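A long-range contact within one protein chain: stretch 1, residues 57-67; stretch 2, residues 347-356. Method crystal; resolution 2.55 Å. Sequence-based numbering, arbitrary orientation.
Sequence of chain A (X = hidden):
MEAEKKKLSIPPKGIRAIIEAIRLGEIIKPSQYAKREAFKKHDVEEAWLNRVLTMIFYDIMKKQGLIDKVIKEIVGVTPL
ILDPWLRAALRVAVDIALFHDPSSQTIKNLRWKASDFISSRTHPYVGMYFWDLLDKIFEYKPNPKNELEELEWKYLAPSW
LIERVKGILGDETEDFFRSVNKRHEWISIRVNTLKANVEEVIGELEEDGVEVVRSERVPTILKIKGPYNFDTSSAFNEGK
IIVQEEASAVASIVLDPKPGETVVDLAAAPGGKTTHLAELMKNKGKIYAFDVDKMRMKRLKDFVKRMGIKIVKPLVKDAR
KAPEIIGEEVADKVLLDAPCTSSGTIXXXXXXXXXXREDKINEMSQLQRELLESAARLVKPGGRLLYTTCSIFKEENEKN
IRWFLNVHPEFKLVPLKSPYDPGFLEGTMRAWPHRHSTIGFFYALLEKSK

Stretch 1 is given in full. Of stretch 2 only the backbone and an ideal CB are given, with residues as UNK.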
# COMPACT_ATOMS: atom_id res chain seq x y z
N PHE A 57 -6.85 -9.23 -11.07
CA PHE A 57 -5.61 -8.54 -10.71
C PHE A 57 -5.22 -8.81 -9.26
O PHE A 57 -4.11 -9.28 -8.99
CB PHE A 57 -5.75 -7.04 -10.98
CG PHE A 57 -4.52 -6.24 -10.66
CD1 PHE A 57 -4.39 -5.60 -9.43
CD2 PHE A 57 -3.48 -6.12 -11.59
CE1 PHE A 57 -3.25 -4.85 -9.12
CE2 PHE A 57 -2.34 -5.37 -11.29
CZ PHE A 57 -2.22 -4.74 -10.06
N TYR A 58 -6.12 -8.52 -8.33
CA TYR A 58 -5.86 -8.73 -6.91
C TYR A 58 -5.80 -10.20 -6.50
O TYR A 58 -5.12 -10.54 -5.53
CB TYR A 58 -6.86 -7.96 -6.04
CG TYR A 58 -6.65 -6.47 -6.04
CD1 TYR A 58 -7.63 -5.60 -6.51
CD2 TYR A 58 -5.45 -5.91 -5.58
CE1 TYR A 58 -7.44 -4.23 -6.52
CE2 TYR A 58 -5.24 -4.54 -5.59
CZ TYR A 58 -6.24 -3.70 -6.06
OH TYR A 58 -6.05 -2.34 -6.07
N ASP A 59 -6.51 -11.06 -7.22
CA ASP A 59 -6.44 -12.49 -6.98
C ASP A 59 -5.03 -13.02 -7.30
O ASP A 59 -4.50 -13.85 -6.57
CB ASP A 59 -7.49 -13.23 -7.81
CG ASP A 59 -7.76 -14.63 -7.30
OD1 ASP A 59 -8.10 -14.79 -6.12
OD2 ASP A 59 -7.66 -15.58 -8.10
N ILE A 60 -4.45 -12.52 -8.39
CA ILE A 60 -3.09 -12.89 -8.78
C ILE A 60 -2.07 -12.35 -7.77
O ILE A 60 -1.19 -13.09 -7.31
CB ILE A 60 -2.73 -12.41 -10.22
CG1 ILE A 60 -3.62 -13.12 -11.26
CG2 ILE A 60 -1.25 -12.66 -10.53
CD1 ILE A 60 -3.64 -12.46 -12.63
N MET A 61 -2.19 -11.08 -7.42
CA MET A 61 -1.30 -10.46 -6.43
C MET A 61 -1.33 -11.21 -5.11
O MET A 61 -0.29 -11.52 -4.54
CB MET A 61 -1.65 -8.97 -6.22
CG MET A 61 -1.39 -8.08 -7.43
SD MET A 61 0.29 -8.27 -8.06
CE MET A 61 0.32 -7.07 -9.39
N LYS A 62 -2.54 -11.52 -4.64
CA LYS A 62 -2.76 -12.23 -3.38
C LYS A 62 -2.14 -13.63 -3.35
O LYS A 62 -1.58 -14.04 -2.34
CB LYS A 62 -4.26 -12.28 -3.09
CG LYS A 62 -4.67 -12.85 -1.74
CD LYS A 62 -6.10 -12.46 -1.38
CE LYS A 62 -7.13 -12.98 -2.38
NZ LYS A 62 -8.52 -12.49 -2.07
N LYS A 63 -2.23 -14.35 -4.47
CA LYS A 63 -1.80 -15.75 -4.54
C LYS A 63 -0.48 -15.94 -5.31
O LYS A 63 -0.11 -17.07 -5.64
CB LYS A 63 -2.89 -16.61 -5.17
CG LYS A 63 -4.23 -16.53 -4.46
CD LYS A 63 -5.32 -17.16 -5.31
CE LYS A 63 -6.65 -17.15 -4.57
NZ LYS A 63 -7.75 -17.59 -5.47
N GLN A 64 0.21 -14.83 -5.57
CA GLN A 64 1.38 -14.80 -6.44
C GLN A 64 2.37 -15.93 -6.18
O GLN A 64 2.76 -16.65 -7.11
CB GLN A 64 2.09 -13.44 -6.33
CG GLN A 64 2.98 -13.09 -7.50
CD GLN A 64 3.91 -11.93 -7.21
OE1 GLN A 64 3.82 -10.88 -7.84
NE2 GLN A 64 4.81 -12.12 -6.25
N GLY A 65 2.75 -16.09 -4.92
CA GLY A 65 3.72 -17.10 -4.52
C GLY A 65 3.25 -18.52 -4.75
O GLY A 65 4.05 -19.41 -5.04
N LEU A 66 1.95 -18.73 -4.61
CA LEU A 66 1.35 -20.04 -4.82
C LEU A 66 1.23 -20.34 -6.32
O LEU A 66 1.52 -21.45 -6.77
CB LEU A 66 0.00 -20.14 -4.11
CG LEU A 66 0.05 -20.06 -2.58
CD1 LEU A 66 -1.31 -19.70 -1.99
CD2 LEU A 66 0.59 -21.35 -1.96
N ILE A 67 0.81 -19.33 -7.08
CA ILE A 67 0.77 -19.40 -8.54
C ILE A 67 2.16 -19.76 -9.11
O ILE A 67 2.28 -20.63 -9.97
CB ILE A 67 0.21 -18.08 -9.15
CG1 ILE A 67 -1.30 -17.98 -8.90
CG2 ILE A 67 0.53 -17.98 -10.64
CD1 ILE A 67 -1.91 -16.60 -9.13
N UNK A 347 -3.39 -6.32 2.83
CA UNK A 347 -4.76 -6.37 2.35
C UNK A 347 -4.96 -5.44 1.17
O UNK A 347 -5.71 -5.75 0.24
CB UNK A 347 -5.73 -6.01 3.47
N UNK A 348 -4.27 -4.30 1.21
CA UNK A 348 -4.35 -3.27 0.18
C UNK A 348 -3.42 -3.57 -1.00
O UNK A 348 -3.82 -3.43 -2.16
CB UNK A 348 -4.01 -1.90 0.78
N UNK A 349 -2.19 -3.97 -0.71
CA UNK A 349 -1.24 -4.41 -1.73
C UNK A 349 -0.86 -5.86 -1.48
O UNK A 349 0.19 -6.15 -0.90
CB UNK A 349 0.01 -3.52 -1.74
N UNK A 350 -1.72 -6.80 -1.93
CA UNK A 350 -1.61 -8.19 -1.51
C UNK A 350 -0.28 -8.87 -1.86
O UNK A 350 0.18 -9.73 -1.11
CB UNK A 350 -2.76 -8.99 -2.14
N UNK A 351 0.33 -8.47 -2.97
CA UNK A 351 1.57 -9.10 -3.44
C UNK A 351 2.77 -8.92 -2.50
O UNK A 351 3.72 -9.71 -2.55
CB UNK A 351 1.93 -8.53 -4.82
N UNK A 352 2.70 -7.91 -1.63
CA UNK A 352 3.78 -7.62 -0.68
C UNK A 352 4.09 -8.79 0.25
O UNK A 352 5.25 -8.98 0.64
CB UNK A 352 3.42 -6.39 0.16
N UNK A 353 3.06 -9.57 0.60
CA UNK A 353 3.23 -10.74 1.45
C UNK A 353 4.23 -11.74 0.86
O UNK A 353 4.86 -12.50 1.59
CB UNK A 353 1.88 -11.42 1.67
N UNK A 354 4.38 -11.73 -0.47
CA UNK A 354 5.29 -12.64 -1.16
C UNK A 354 6.67 -12.03 -1.43
O UNK A 354 7.65 -12.76 -1.54
CB UNK A 354 4.66 -13.08 -2.48
N UNK A 355 6.73 -10.71 -1.52
CA UNK A 355 7.98 -10.01 -1.82
C UNK A 355 8.79 -9.68 -0.57
O UNK A 355 9.99 -9.41 -0.66
CB UNK A 355 7.68 -8.72 -2.59
N UNK A 356 8.14 -9.72 0.59
CA UNK A 356 8.79 -9.43 1.87
C UNK A 356 9.79 -10.49 2.32
O UNK A 356 9.55 -11.69 2.17
CB UNK A 356 7.72 -9.26 2.95

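Stretch 1 is a helix. Its kink lies near Gly65, where the amide nitrogens of Gly65 and Leu66 make no bond to the turn before.

Position 347 has its ideal CB directed away, and phi/psi of -83/-35 excludes little. Many residues would suit; it is Gly347, which makes no contact.

At position 348 CA-to-CB also points away, into space that stretch 1 leaves open. A long polar chain would fit, among others. It is Lys348, fully extended, with NZ hydrogen-bonded elsewhere in the structure. Lys348 O lies 3.9 Å from Tyr58 CE2.

Position 349 points away and opens a type I beta turn that ends at position 352. Small polar residues are common at such a start. It is Asn349, which does not touch stretch 1.

Position 350 is different. Its ideal CB points toward the helix and comes within 3.5 Å of Lys62 CA, which is tight. Little depth remains straight ahead, so a small or compact apolar residue suits. Phi of -60° and the second place in the turn also allow proline. It is Pro350. Pro350 CB lies 3.6 Å from Lys62 CA, and the ring leans along the helix, so that Pro350 CD meets Tyr58 CD2 at 3.8 Å.

Position 351 also points toward the helix. The ideal CB is 3.6 Å from Met61 SD and 4.3 Å from Gln64 OE1. A flexible chain that can bend past methionine would do, apolar or polar. It is Glu351, with chi1 p and chi2 m. Glu351 OE1 lies 3.6 Å from Met61 CB, and Glu351 OE2 is hydrogen-bonded elsewhere in the structure. The backbone is close too: Glu351 CA makes a CH...O contact of 3.2 Å with Met61 O.

Position 352 points away, and stretch 1 sets no requirement, so many residues would suit. It is Leu352.

Position 353 points sideways, with no atom of stretch 1 near its ideal CB. Only a long side chain could reach back to Lys62. It is Arg353. Arg353 NE hydrogen-bonds to Pro350 O at 3.0 Å, tying the chain to its own turn, while Lys62 CG sits over one face of the guanidinium, 3.8 Å from Arg353 NH2.

Position 354 points toward the helix, its ideal CB 3.9 Å from Gln64 NE2 and 4.3 Å from Gly65 N. Gly65 has no side chain, which leaves room against its backbone, and Lys62 O offers an acceptor. A large flat side chain suits, best with a donor. It is Trp354. Trp354 NE1 gives an almost straight hydrogen bond to Lys62 O at 2.8 Å. Gly65 CA lies over the six-membered ring of Trp354, 3.6 Å from its centroid; an ideal CB on Gly65 would clash with Trp354 CE3. Trp354 CH2 reaches Leu66 CG at 3.8 Å.

Position 355 points sideways, and long polar chains would suit. It is Arg355; Arg355 CG comes within 4.5 Å of Gln64 NE2.

Stretch 1 sets no requirement at position 356, so many residues would suit; it is Leu356, the first to leave helical phi/psi.

Stretch 2 (347-356) GKNPELRWRL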
# COMPACT_ATOMS: atom_id res chain seq x y z
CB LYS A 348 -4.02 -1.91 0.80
CG LYS A 348 -4.15 -0.72 -0.14
CD LYS A 348 -3.52 0.53 0.47
CE LYS A 348 -3.68 1.74 -0.45
NZ LYS A 348 -3.39 3.00 0.28
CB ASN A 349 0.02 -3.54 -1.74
CG ASN A 349 -0.29 -2.07 -1.88
OD1 ASN A 349 -0.73 -1.60 -2.93
ND2 ASN A 349 -0.03 -1.31 -0.81
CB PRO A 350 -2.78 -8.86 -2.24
CG PRO A 350 -3.72 -7.75 -2.54
CD PRO A 350 -2.84 -6.60 -2.85
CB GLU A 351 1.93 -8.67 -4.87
CG GLU A 351 2.49 -7.25 -5.01
CD GLU A 351 1.42 -6.18 -5.16
OE1 GLU A 351 0.28 -6.36 -4.67
OE2 GLU A 351 1.73 -5.14 -5.79
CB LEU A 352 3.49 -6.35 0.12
CG LEU A 352 3.64 -5.01 -0.62
CD1 LEU A 352 3.42 -3.85 0.33
CD2 LEU A 352 4.99 -4.88 -1.31
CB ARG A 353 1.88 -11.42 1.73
CG ARG A 353 1.30 -12.19 0.55
CD ARG A 353 -0.12 -12.66 0.80
NE ARG A 353 -1.07 -11.55 0.88
CZ ARG A 353 -2.35 -11.68 1.24
NH1 ARG A 353 -3.13 -10.61 1.28
NH2 ARG A 353 -2.84 -12.87 1.56
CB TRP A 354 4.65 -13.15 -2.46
CG TRP A 354 3.36 -13.86 -2.22
CD1 TRP A 354 2.10 -13.39 -2.50
CD2 TRP A 354 3.19 -15.15 -1.63
NE1 TRP A 354 1.16 -14.32 -2.13
CE2 TRP A 354 1.80 -15.41 -1.59
CE3 TRP A 354 4.07 -16.12 -1.14
CZ2 TRP A 354 1.27 -16.59 -1.08
CZ3 TRP A 354 3.54 -17.30 -0.62
CH2 TRP A 354 2.15 -17.53 -0.60
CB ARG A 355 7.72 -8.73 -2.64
CG ARG A 355 6.76 -8.91 -3.82
CD ARG A 355 7.39 -8.51 -5.16
NE ARG A 355 7.96 -7.16 -5.15
CZ ARG A 355 8.68 -6.64 -6.15
NH1 ARG A 355 9.14 -5.40 -6.05
NH2 ARG A 355 8.93 -7.35 -7.25
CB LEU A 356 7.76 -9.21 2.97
CG LEU A 356 7.39 -7.76 3.29
CD1 LEU A 356 6.36 -7.72 4.40
CD2 LEU A 356 8.64 -6.96 3.67
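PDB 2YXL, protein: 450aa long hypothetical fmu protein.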